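PDB 1YHT: DspB from Aggregatibacter actinomycetemcomitans, which hydrolyses terminal beta-linked N-acetylhexosamine residues as a family 20 glycoside hydrolase, an activity thought to disperse bacterial biofilms. Local coordinates for residues A[61-66]-A[89-94]; A[235-240]-A[272-277]; A[276-281]-A[326-331]. All blocks are in the same frame, centred on the assembly; numbering follows the deposited sequence.

Overall arrangement
Interactions 2 and 3 belong to the parallel beta barrel and adjoin, with centres about 10 Å apart. They share Y276 and L277 of helix 274-277, and W237 and Y272 of one touch Y278 and S328 of the other. Interaction 1 stands about 29 Å from interaction 2, centre to centre. There a loop meets an edge strand and a helix start, and the contact reaches the surface at H65, whereas interaction 2 is wholly buried and no touching residue of interaction 3 is exposed. Chemistry differs accordingly: carboxylate, imidazole, phenol and a single backbone bridge in interaction 1; backbone bonds, an aromatic face and an indole edge in 2; parallel strand pairing and a Tyr-Trp stack in 3.

Interaction 1: residues A[61-66]-A[89-94]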
loop_
_atom_site.group_PDB
_atom_site.type_symbol
_atom_site.label_atom_id
_atom_site.label_comp_id
_atom_site.label_asym_id
_atom_site.label_seq_id
_atom_site.Cartn_x
_atom_site.Cartn_y
_atom_site.Cartn_z
ATOM N N ALA A 61 2.922 11.464 4.004
ATOM C CA ALA A 61 1.894 11.991 4.883
ATOM C C ALA A 61 2.095 11.757 6.389
ATOM O O ALA A 61 1.122 11.800 7.148
ATOM C CB ALA A 61 0.552 11.440 4.463
ATOM N N ILE A 62 3.335 11.534 6.824
ATOM C CA ILE A 62 3.673 11.449 8.247
ATOM C C ILE A 62 4.900 12.253 8.546
ATOM O O ILE A 62 5.704 12.532 7.674
ATOM C CB ILE A 62 3.884 9.967 8.750
ATOM C CG1 ILE A 62 5.131 9.326 8.136
ATOM C CG2 ILE A 62 2.680 9.161 8.391
ATOM C CD1 ILE A 62 5.274 7.819 8.475
ATOM N N GLU A 63 5.054 12.578 9.824
ATOM C CA GLU A 63 6.193 13.283 10.310
ATOM C C GLU A 63 7.484 12.469 10.124
ATOM O O GLU A 63 7.483 11.211 10.176
ATOM C CB GLU A 63 5.986 13.645 11.786
ATOM C CG GLU A 63 7.050 14.545 12.360
ATOM C CD GLU A 63 6.667 15.270 13.653
ATOM O OE1 GLU A 63 5.604 15.010 14.283
ATOM O OE2 GLU A 63 7.439 16.165 13.991
ATOM N N SER A 64 8.591 13.194 9.959
ATOM C CA SER A 64 9.903 12.569 9.706
ATOM C C SER A 64 11.063 13.457 10.164
ATOM O O SER A 64 11.170 14.603 9.722
ATOM C CB SER A 64 10.111 12.293 8.218
ATOM O OG SER A 64 11.403 11.719 7.988
ATOM N N HIS A 65 11.912 12.913 11.040
ATOM C CA HIS A 65 13.236 13.509 11.308
ATOM C C HIS A 65 14.160 13.419 10.074
ATOM O O HIS A 65 14.771 14.383 9.671
ATOM C CB HIS A 65 13.929 12.781 12.477
ATOM C CG HIS A 65 13.529 13.254 13.843
ATOM N ND1 HIS A 65 12.255 13.109 14.345
ATOM C CD2 HIS A 65 14.274 13.799 14.838
ATOM C CE1 HIS A 65 12.222 13.597 15.578
ATOM N NE2 HIS A 65 13.436 14.047 15.894
ATOM N N LEU A 66 14.231 12.231 9.467
ATOM C CA LEU A 66 15.163 12.004 8.342
ATOM C C LEU A 66 14.877 12.889 7.134
ATOM O O LEU A 66 15.809 13.382 6.459
ATOM C CB LEU A 66 15.137 10.512 7.933
ATOM C CG LEU A 66 16.149 9.540 8.553
ATOM C CD1 LEU A 66 16.163 9.591 9.988
ATOM C CD2 LEU A 66 15.827 8.123 8.140
ATOM N N LYS A 89 1.472 20.449 1.850
ATOM C CA LYS A 89 0.702 19.180 2.003
ATOM C C LYS A 89 0.638 18.776 3.462
ATOM O O LYS A 89 1.525 19.163 4.204
ATOM C CB LYS A 89 1.424 18.057 1.286
ATOM C CG LYS A 89 1.570 18.207 -0.158
ATOM C CD LYS A 89 0.245 18.450 -0.809
ATOM C CE LYS A 89 0.361 18.133 -2.300
ATOM N NZ LYS A 89 -0.541 19.054 -3.047
ATOM N N PRO A 90 -0.419 18.026 3.868
ATOM C CA PRO A 90 -0.590 17.597 5.250
ATOM C C PRO A 90 0.230 16.403 5.689
ATOM O O PRO A 90 0.622 15.585 4.871
ATOM C CB PRO A 90 -2.072 17.256 5.324
ATOM C CG PRO A 90 -2.404 16.797 3.916
ATOM C CD PRO A 90 -1.595 17.675 3.038
ATOM N N PHE A 91 0.520 16.336 6.982
ATOM C CA PHE A 91 1.117 15.114 7.523
ATOM C C PHE A 91 0.662 14.876 8.939
ATOM O O PHE A 91 0.276 15.806 9.672
ATOM C CB PHE A 91 2.631 15.149 7.390
ATOM C CG PHE A 91 3.286 16.226 8.204
ATOM C CD1 PHE A 91 3.755 15.940 9.489
ATOM C CD2 PHE A 91 3.459 17.512 7.699
ATOM C CE1 PHE A 91 4.396 16.921 10.255
ATOM C CE2 PHE A 91 4.094 18.484 8.462
ATOM C CZ PHE A 91 4.551 18.185 9.746
ATOM N N LEU A 92 0.677 13.611 9.338
ATOM C CA LEU A 92 0.322 13.232 10.714
ATOM C C LEU A 92 1.514 13.466 11.585
ATOM O O LEU A 92 2.618 12.986 11.275
ATOM C CB LEU A 92 -0.114 11.758 10.782
ATOM C CG LEU A 92 -1.438 11.435 10.115
ATOM C CD1 LEU A 92 -1.618 9.916 9.925
ATOM C CD2 LEU A 92 -2.641 12.066 10.848
ATOM N N SER A 93 1.314 14.158 12.703
ATOM C CA SER A 93 2.368 14.321 13.664
ATOM C C SER A 93 2.622 13.006 14.390
ATOM O O SER A 93 1.770 12.125 14.425
ATOM C CB SER A 93 2.011 15.397 14.705
ATOM O OG SER A 93 1.049 14.889 15.615
ATOM N N TYR A 94 3.790 12.903 15.013
ATOM C CA TYR A 94 4.095 11.745 15.856
ATOM C C TYR A 94 3.083 11.557 17.016
ATOM O O TYR A 94 2.735 10.442 17.353
ATOM C CB TYR A 94 5.464 11.889 16.493
ATOM C CG TYR A 94 6.643 11.900 15.560
ATOM C CD1 TYR A 94 6.777 10.965 14.514
ATOM C CD2 TYR A 94 7.666 12.810 15.752
ATOM C CE1 TYR A 94 7.891 10.984 13.685
ATOM C CE2 TYR A 94 8.814 12.808 14.917
ATOM C CZ TYR A 94 8.892 11.903 13.887
ATOM O OH TYR A 94 10.046 11.954 13.081
#
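The hydroxyl of Y94 is gripped twice by H65. The side-chain bond, ND1 of H65 to OH of Y94 at 2.8 Å, is almost perfectly straight (177°), and either group could be the donor. The backbone N of H65 also reaches this oxygen, in a weak bond. The two rings meet rim to rim. E63 lies against the ring of Y94. With CG anti to the backbone N (chi1 -173°) and the chain extended beyond it, the side chain crosses the tyrosine at about a right angle; CG makes a CH-pi contact 3.6 Å from the ring centroid, and the carboxylate lies stacked, within 5° of parallel to the ring. OE1 then accepts from the backbone N of Y94 at 2.9 Å, on its anti side. S93 is the N-cap of helix 94-106, so E63 binds a first-turn backbone N-H, and the helix end would be expected to stabilise its negative charge. OE2 turns to R70 in a salt bridge and also accepts from the backbone N of A71. This contact ties the loop after barrel strand 49-53 to strand 90-91, an outer strand of the small antiparallel sheet, and to the start of helix 94-106. Between the backbones there is a single bridge, I62 with L92: L92 N donates to A61 O and E63 N to L92 O, both at 2.9 Å. Beside it F91 CD1 lies 3.6 Å from E63 N, and the F91 side chain also touches Q69 and Y82.

Interaction 2: residues A[235-240]-A[272-277]; sequences TYWSYD and YNSYYL
T235 stands over the face of the Y272 ring, the two side chains crossing at a slant. Its CB sits 3.7 Å from the ring centroid in a CH-pi contact, offset toward the rim, and CG2 reaches CE1 of Y272 at 3.4 Å. OG1, placed between the backbone N and the carbonyl carbon (chi1 58°), goes instead to H179. W237 behaves differently toward its neighbour. It offers the edge of its indole to S274, with CE3 3.9 Å from S274 CB. Two backbone bonds hold the two segments together: Y272 N to Y236 O at 2.8 Å, from above the carbonyl plane, and S274 N to W237 O at 2.9 Å, within it. The second secures the first turn of helix 274-277, whose N-cap is N273. Both segments extend from the C-terminal ends of adjacent strands of the parallel barrel, 233-236 and 269-271, the end where TIM barrels carry their active sites. The contact between T235 and Y272 is apolar, while W237 NE1 bonds outward to D218 and the hydroxyl of Y272 to H51. Backbone bonds and CH-pi packing thus hold the contact, leaving these polar groups directed to other parts of the barrel.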
loop_
_atom_site.group_PDB
_atom_site.type_symbol
_atom_site.label_atom_id
_atom_site.label_comp_id
_atom_site.label_asym_id
_atom_site.label_seq_id
_atom_site.Cartn_x
_atom_site.Cartn_y
_atom_site.Cartn_z
ATOM N N THR A 235 0.789 -9.079 -1.680
ATOM C CA THR A 235 -0.503 -8.406 -1.890
ATOM C C THR A 235 -0.795 -8.333 -3.389
ATOM O O THR A 235 -0.251 -7.488 -4.110
ATOM C CB THR A 235 -0.548 -6.983 -1.163
ATOM O OG1 THR A 235 0.501 -6.113 -1.615
ATOM C CG2 THR A 235 -0.381 -7.179 0.282
ATOM N N TYR A 236 -1.622 -9.276 -3.860
ATOM C CA TYR A 236 -1.825 -9.575 -5.288
ATOM C C TYR A 236 -3.017 -8.828 -5.843
ATOM O O TYR A 236 -4.185 -9.204 -5.575
ATOM C CB TYR A 236 -2.030 -11.102 -5.527
ATOM C CG TYR A 236 -1.714 -11.516 -6.953
ATOM C CD1 TYR A 236 -0.538 -12.218 -7.260
ATOM C CD2 TYR A 236 -2.528 -11.134 -8.014
ATOM C CE1 TYR A 236 -0.195 -12.551 -8.599
ATOM C CE2 TYR A 236 -2.215 -11.469 -9.323
ATOM C CZ TYR A 236 -1.055 -12.216 -9.621
ATOM O OH TYR A 236 -0.725 -12.541 -10.958
ATOM N N TRP A 237 -2.743 -7.774 -6.606
ATOM C CA TRP A 237 -3.792 -6.851 -7.039
ATOM C C TRP A 237 -4.275 -7.002 -8.483
ATOM O O TRP A 237 -5.430 -6.725 -8.778
ATOM C CB TRP A 237 -3.406 -5.425 -6.784
ATOM C CG TRP A 237 -2.312 -4.867 -7.609
ATOM C CD1 TRP A 237 -0.983 -5.085 -7.467
ATOM C CD2 TRP A 237 -2.455 -3.962 -8.698
ATOM N NE1 TRP A 237 -0.283 -4.380 -8.400
ATOM C CE2 TRP A 237 -1.160 -3.685 -9.180
ATOM C CE3 TRP A 237 -3.552 -3.359 -9.313
ATOM C CZ2 TRP A 237 -0.924 -2.807 -10.229
ATOM C CZ3 TRP A 237 -3.330 -2.467 -10.371
ATOM C CH2 TRP A 237 -2.026 -2.203 -10.822
ATOM N N SER A 238 -3.360 -7.409 -9.363
ATOM C CA SER A 238 -3.691 -7.614 -10.768
ATOM C C SER A 238 -2.626 -8.494 -11.439
ATOM O O SER A 238 -1.420 -8.350 -11.169
ATOM C CB SER A 238 -3.733 -6.265 -11.462
ATOM O OG SER A 238 -4.177 -6.397 -12.795
ATOM N N TYR A 239 -3.072 -9.360 -12.344
ATOM C CA TYR A 239 -2.173 -10.141 -13.196
ATOM C C TYR A 239 -1.367 -9.258 -14.138
ATOM O O TYR A 239 -0.259 -9.613 -14.530
ATOM C CB TYR A 239 -3.007 -11.138 -14.023
ATOM C CG TYR A 239 -2.397 -12.484 -14.411
ATOM C CD1 TYR A 239 -3.213 -13.461 -14.978
ATOM C CD2 TYR A 239 -1.032 -12.775 -14.273
ATOM C CE1 TYR A 239 -2.730 -14.692 -15.363
ATOM C CE2 TYR A 239 -0.524 -14.032 -14.696
ATOM C CZ TYR A 239 -1.402 -14.975 -15.251
ATOM O OH TYR A 239 -0.991 -16.221 -15.643
ATOM N N ASP A 240 -1.915 -8.115 -14.526
ATOM C CA ASP A 240 -1.331 -7.342 -15.624
ATOM C C ASP A 240 -1.267 -5.834 -15.428
ATOM O O ASP A 240 -1.057 -5.055 -16.393
ATOM C CB ASP A 240 -2.078 -7.702 -16.919
ATOM C CG ASP A 240 -3.593 -7.469 -16.820
ATOM O OD1 ASP A 240 -4.028 -6.648 -15.964
ATOM O OD2 ASP A 240 -4.330 -8.107 -17.606
ATOM N N TYR A 272 -5.938 -8.804 -3.366
ATOM C CA TYR A 272 -6.278 -7.392 -3.417
ATOM C C TYR A 272 -7.051 -7.057 -4.707
ATOM O O TYR A 272 -7.206 -5.883 -5.034
ATOM C CB TYR A 272 -5.017 -6.565 -3.330
ATOM C CG TYR A 272 -4.532 -6.209 -1.919
ATOM C CD1 TYR A 272 -4.258 -7.190 -0.978
ATOM C CD2 TYR A 272 -4.304 -4.880 -1.549
ATOM C CE1 TYR A 272 -3.764 -6.866 0.297
ATOM C CE2 TYR A 272 -3.783 -4.563 -0.287
ATOM C CZ TYR A 272 -3.524 -5.562 0.643
ATOM O OH TYR A 272 -2.981 -5.286 1.925
ATOM N N ASN A 273 -7.489 -8.110 -5.431
ATOM C CA ASN A 273 -8.191 -8.001 -6.760
ATOM C C ASN A 273 -8.742 -6.626 -7.032
ATOM O O ASN A 273 -9.758 -6.257 -6.456
ATOM C CB ASN A 273 -9.334 -9.026 -6.826
ATOM C CG ASN A 273 -10.070 -9.039 -8.177
ATOM O OD1 ASN A 273 -10.087 -8.052 -8.906
ATOM N ND2 ASN A 273 -10.681 -10.164 -8.493
ATOM N N SER A 274 -8.103 -5.880 -7.938
ATOM C CA SER A 274 -8.478 -4.489 -8.206
ATOM C C SER A 274 -9.891 -4.354 -8.790
ATOM O O SER A 274 -10.561 -3.376 -8.550
ATOM C CB SER A 274 -7.467 -3.802 -9.125
ATOM O OG SER A 274 -7.383 -4.488 -10.360
ATOM N N TYR A 275 -10.380 -5.353 -9.508
ATOM C CA TYR A 275 -11.743 -5.213 -10.023
ATOM C C TYR A 275 -12.807 -5.055 -8.939
ATOM O O TYR A 275 -13.659 -4.169 -9.054
ATOM C CB TYR A 275 -12.110 -6.365 -10.930
ATOM C CG TYR A 275 -13.443 -6.145 -11.615
ATOM C CD1 TYR A 275 -13.559 -5.300 -12.728
ATOM C CD2 TYR A 275 -14.580 -6.740 -11.127
ATOM C CE1 TYR A 275 -14.790 -5.084 -13.341
ATOM C CE2 TYR A 275 -15.810 -6.555 -11.749
ATOM C CZ TYR A 275 -15.898 -5.751 -12.857
ATOM O OH TYR A 275 -17.141 -5.577 -13.408
ATOM N N TYR A 276 -12.789 -5.918 -7.923
ATOM C CA TYR A 276 -13.792 -5.882 -6.838
ATOM C C TYR A 276 -13.377 -5.095 -5.586
ATOM O O TYR A 276 -14.225 -4.656 -4.798
ATOM C CB TYR A 276 -14.117 -7.304 -6.382
ATOM C CG TYR A 276 -14.972 -8.045 -7.363
ATOM C CD1 TYR A 276 -16.313 -7.678 -7.538
ATOM C CD2 TYR A 276 -14.449 -9.085 -8.147
ATOM C CE1 TYR A 276 -17.110 -8.336 -8.432
ATOM C CE2 TYR A 276 -15.275 -9.781 -9.045
ATOM C CZ TYR A 276 -16.590 -9.389 -9.184
ATOM O OH TYR A 276 -17.423 -10.022 -10.076
ATOM N N LEU A 277 -12.073 -4.987 -5.390
ATOM C CA LEU A 277 -11.529 -4.563 -4.122
ATOM C C LEU A 277 -10.797 -3.237 -4.145
ATOM O O LEU A 277 -10.346 -2.799 -3.095
ATOM C CB LEU A 277 -10.649 -5.666 -3.531
ATOM C CG LEU A 277 -11.272 -7.056 -3.426
ATOM C CD1 LEU A 277 -10.291 -8.022 -2.868
ATOM C CD2 LEU A 277 -12.550 -7.119 -2.596
#

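Interaction 3: residues A[276-281]-A[326-331]; sequences YLYIVP and ALSIWG. With ACY (acetic acid), chain B.
Y278 and W330 meet where 278-279, a short strand directly after helix 274-277, is added alongside the end of strand 324-329 of the TIM barrel, parallel to it. Along the Y278 side chain, CB lies 4.1 Å from CD1 of W330. CG, set anti to the carbonyl carbon (chi1 -82°), lies 3.4 Å from NE1 of W330. That nitrogen stands 3.0 Å above the ring plane, over its centre, in an edge-to-face stack with planes 61° apart, consistent with the N-H pointing into the pi cloud; CD2 and CE2 are each 3.2 Å from it. CD1 touches CB of S328 at 3.6 Å, and CE1 lies near S328 OG. At the tip, OH donates to O of a bound acetic acid molecule at 2.7 Å, probably from the crystallisation liquor. The backbones pair regularly: S328 N donates to L277 O, I279 N to S328 O and W330 N to I279 O, all nearly straight. On the other face of the sheet, I279 and I329 lie side by side, packed against helix 339-358 (I279 on L349, I329 on T346). Past the strands, one water donates to both P281 O and W330 O, at 2.7 Å each.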
loop_
_atom_site.group_PDB
_atom_site.type_symbol
_atom_site.label_atom_id
_atom_site.label_comp_id
_atom_site.label_asym_id
_atom_site.label_seq_id
_atom_site.Cartn_x
_atom_site.Cartn_y
_atom_site.Cartn_z
ATOM N N TYR A 276 -12.789 -5.918 -7.923
ATOM C CA TYR A 276 -13.792 -5.882 -6.838
ATOM C C TYR A 276 -13.377 -5.095 -5.586
ATOM O O TYR A 276 -14.225 -4.656 -4.798
ATOM C CB TYR A 276 -14.117 -7.304 -6.382
ATOM C CG TYR A 276 -14.972 -8.045 -7.363
ATOM C CD1 TYR A 276 -16.313 -7.678 -7.538
ATOM C CD2 TYR A 276 -14.449 -9.085 -8.147
ATOM C CE1 TYR A 276 -17.110 -8.336 -8.432
ATOM C CE2 TYR A 276 -15.275 -9.781 -9.045
ATOM C CZ TYR A 276 -16.590 -9.389 -9.184
ATOM O OH TYR A 276 -17.423 -10.022 -10.076
ATOM N N LEU A 277 -12.073 -4.987 -5.390
ATOM C CA LEU A 277 -11.529 -4.563 -4.122
ATOM C C LEU A 277 -10.797 -3.237 -4.145
ATOM O O LEU A 277 -10.346 -2.799 -3.095
ATOM C CB LEU A 277 -10.649 -5.666 -3.531
ATOM C CG LEU A 277 -11.272 -7.056 -3.426
ATOM C CD1 LEU A 277 -10.291 -8.022 -2.868
ATOM C CD2 LEU A 277 -12.550 -7.119 -2.596
ATOM N N TYR A 278 -10.691 -2.598 -5.300
ATOM C CA TYR A 278 -10.231 -1.196 -5.381
ATOM C C TYR A 278 -11.453 -0.311 -5.511
ATOM O O TYR A 278 -12.366 -0.620 -6.282
ATOM C CB TYR A 278 -9.367 -0.944 -6.614
ATOM C CG TYR A 278 -7.918 -1.334 -6.492
ATOM C CD1 TYR A 278 -7.476 -2.257 -5.533
ATOM C CD2 TYR A 278 -6.985 -0.826 -7.387
ATOM C CE1 TYR A 278 -6.165 -2.605 -5.447
ATOM C CE2 TYR A 278 -5.670 -1.222 -7.324
ATOM C CZ TYR A 278 -5.256 -2.074 -6.346
ATOM O OH TYR A 278 -3.899 -2.386 -6.256
ATOM N N ILE A 279 -11.457 0.776 -4.737
ATOM C CA ILE A 279 -12.386 1.866 -4.978
ATOM C C ILE A 279 -11.571 3.158 -5.078
ATOM O O ILE A 279 -10.625 3.382 -4.291
ATOM C CB ILE A 279 -13.573 1.906 -3.920
ATOM C CG1 ILE A 279 -14.574 2.997 -4.297
ATOM C CG2 ILE A 279 -13.046 2.124 -2.502
ATOM C CD1 ILE A 279 -15.975 2.771 -3.694
ATOM N N VAL A 280 -11.953 4.016 -6.027
ATOM C CA VAL A 280 -11.313 5.294 -6.267
ATOM C C VAL A 280 -12.368 6.408 -6.118
ATOM O O VAL A 280 -12.996 6.867 -7.094
ATOM C CB VAL A 280 -10.586 5.325 -7.666
ATOM C CG1 VAL A 280 -9.642 6.502 -7.770
ATOM C CG2 VAL A 280 -9.792 3.978 -7.906
ATOM N N PRO A 281 -12.591 6.837 -4.883
ATOM C CA PRO A 281 -13.655 7.811 -4.708
ATOM C C PRO A 281 -13.460 9.102 -5.494
ATOM O O PRO A 281 -12.357 9.670 -5.591
ATOM C CB PRO A 281 -13.662 8.062 -3.196
ATOM C CG PRO A 281 -13.075 6.799 -2.637
ATOM C CD PRO A 281 -11.992 6.463 -3.597
ATOM N N ALA A 326 -7.970 -7.479 1.122
ATOM C CA ALA A 326 -8.227 -6.112 1.598
ATOM C C ALA A 326 -9.013 -5.328 0.590
ATOM O O ALA A 326 -8.878 -5.554 -0.609
ATOM C CB ALA A 326 -6.930 -5.417 1.879
ATOM N N LEU A 327 -9.849 -4.426 1.084
ATOM C CA LEU A 327 -10.349 -3.304 0.300
ATOM C C LEU A 327 -9.269 -2.241 0.240
ATOM O O LEU A 327 -8.759 -1.856 1.288
ATOM C CB LEU A 327 -11.552 -2.650 0.960
ATOM C CG LEU A 327 -12.225 -1.467 0.239
ATOM C CD1 LEU A 327 -12.916 -1.870 -1.032
ATOM C CD2 LEU A 327 -13.292 -0.789 1.156
ATOM N N SER A 328 -9.020 -1.704 -0.939
ATOM C CA SER A 328 -8.127 -0.573 -1.131
ATOM C C SER A 328 -8.915 0.678 -1.547
ATOM O O SER A 328 -9.659 0.652 -2.516
ATOM C CB SER A 328 -7.083 -0.933 -2.208
ATOM O OG SER A 328 -6.180 -1.974 -1.799
ATOM N N ILE A 329 -8.764 1.771 -0.797
ATOM C CA ILE A 329 -9.389 3.037 -1.114
ATOM C C ILE A 329 -8.303 3.984 -1.556
ATOM O O ILE A 329 -7.547 4.505 -0.735
ATOM C CB ILE A 329 -10.116 3.657 0.121
ATOM C CG1 ILE A 329 -11.115 2.662 0.737
ATOM C CG2 ILE A 329 -10.757 4.997 -0.304
ATOM C CD1 ILE A 329 -11.856 3.155 2.032
ATOM N N TRP A 330 -8.268 4.238 -2.850
ATOM C CA TRP A 330 -7.268 5.025 -3.485
ATOM C C TRP A 330 -7.765 6.441 -3.657
ATOM O O TRP A 330 -8.955 6.672 -3.915
ATOM C CB TRP A 330 -6.872 4.453 -4.830
ATOM C CG TRP A 330 -6.239 3.074 -4.771
ATOM C CD1 TRP A 330 -6.839 1.907 -5.039
ATOM C CD2 TRP A 330 -4.888 2.773 -4.449
ATOM N NE1 TRP A 330 -5.949 0.866 -4.899
ATOM C CE2 TRP A 330 -4.741 1.377 -4.529
ATOM C CE3 TRP A 330 -3.785 3.550 -4.087
ATOM C CZ2 TRP A 330 -3.539 0.741 -4.281
ATOM C CZ3 TRP A 330 -2.596 2.917 -3.819
ATOM C CH2 TRP A 330 -2.478 1.532 -3.912
ATOM N N GLY A 331 -6.813 7.371 -3.534
ATOM C CA GLY A 331 -7.085 8.798 -3.312
ATOM C C GLY A 331 -7.021 9.752 -4.481
ATOM O O GLY A 331 -7.366 10.921 -4.306
HETATM C C ACY B . -1.079 -0.560 -7.306
HETATM O O ACY B . -2.246 -0.742 -7.674
HETATM O OXT ACY B . -0.286 0.235 -7.877
HETATM C CH3 ACY B . -0.624 -1.309 -6.099
HETATM O O HOH W 1 -9.875 8.735 -5.325
#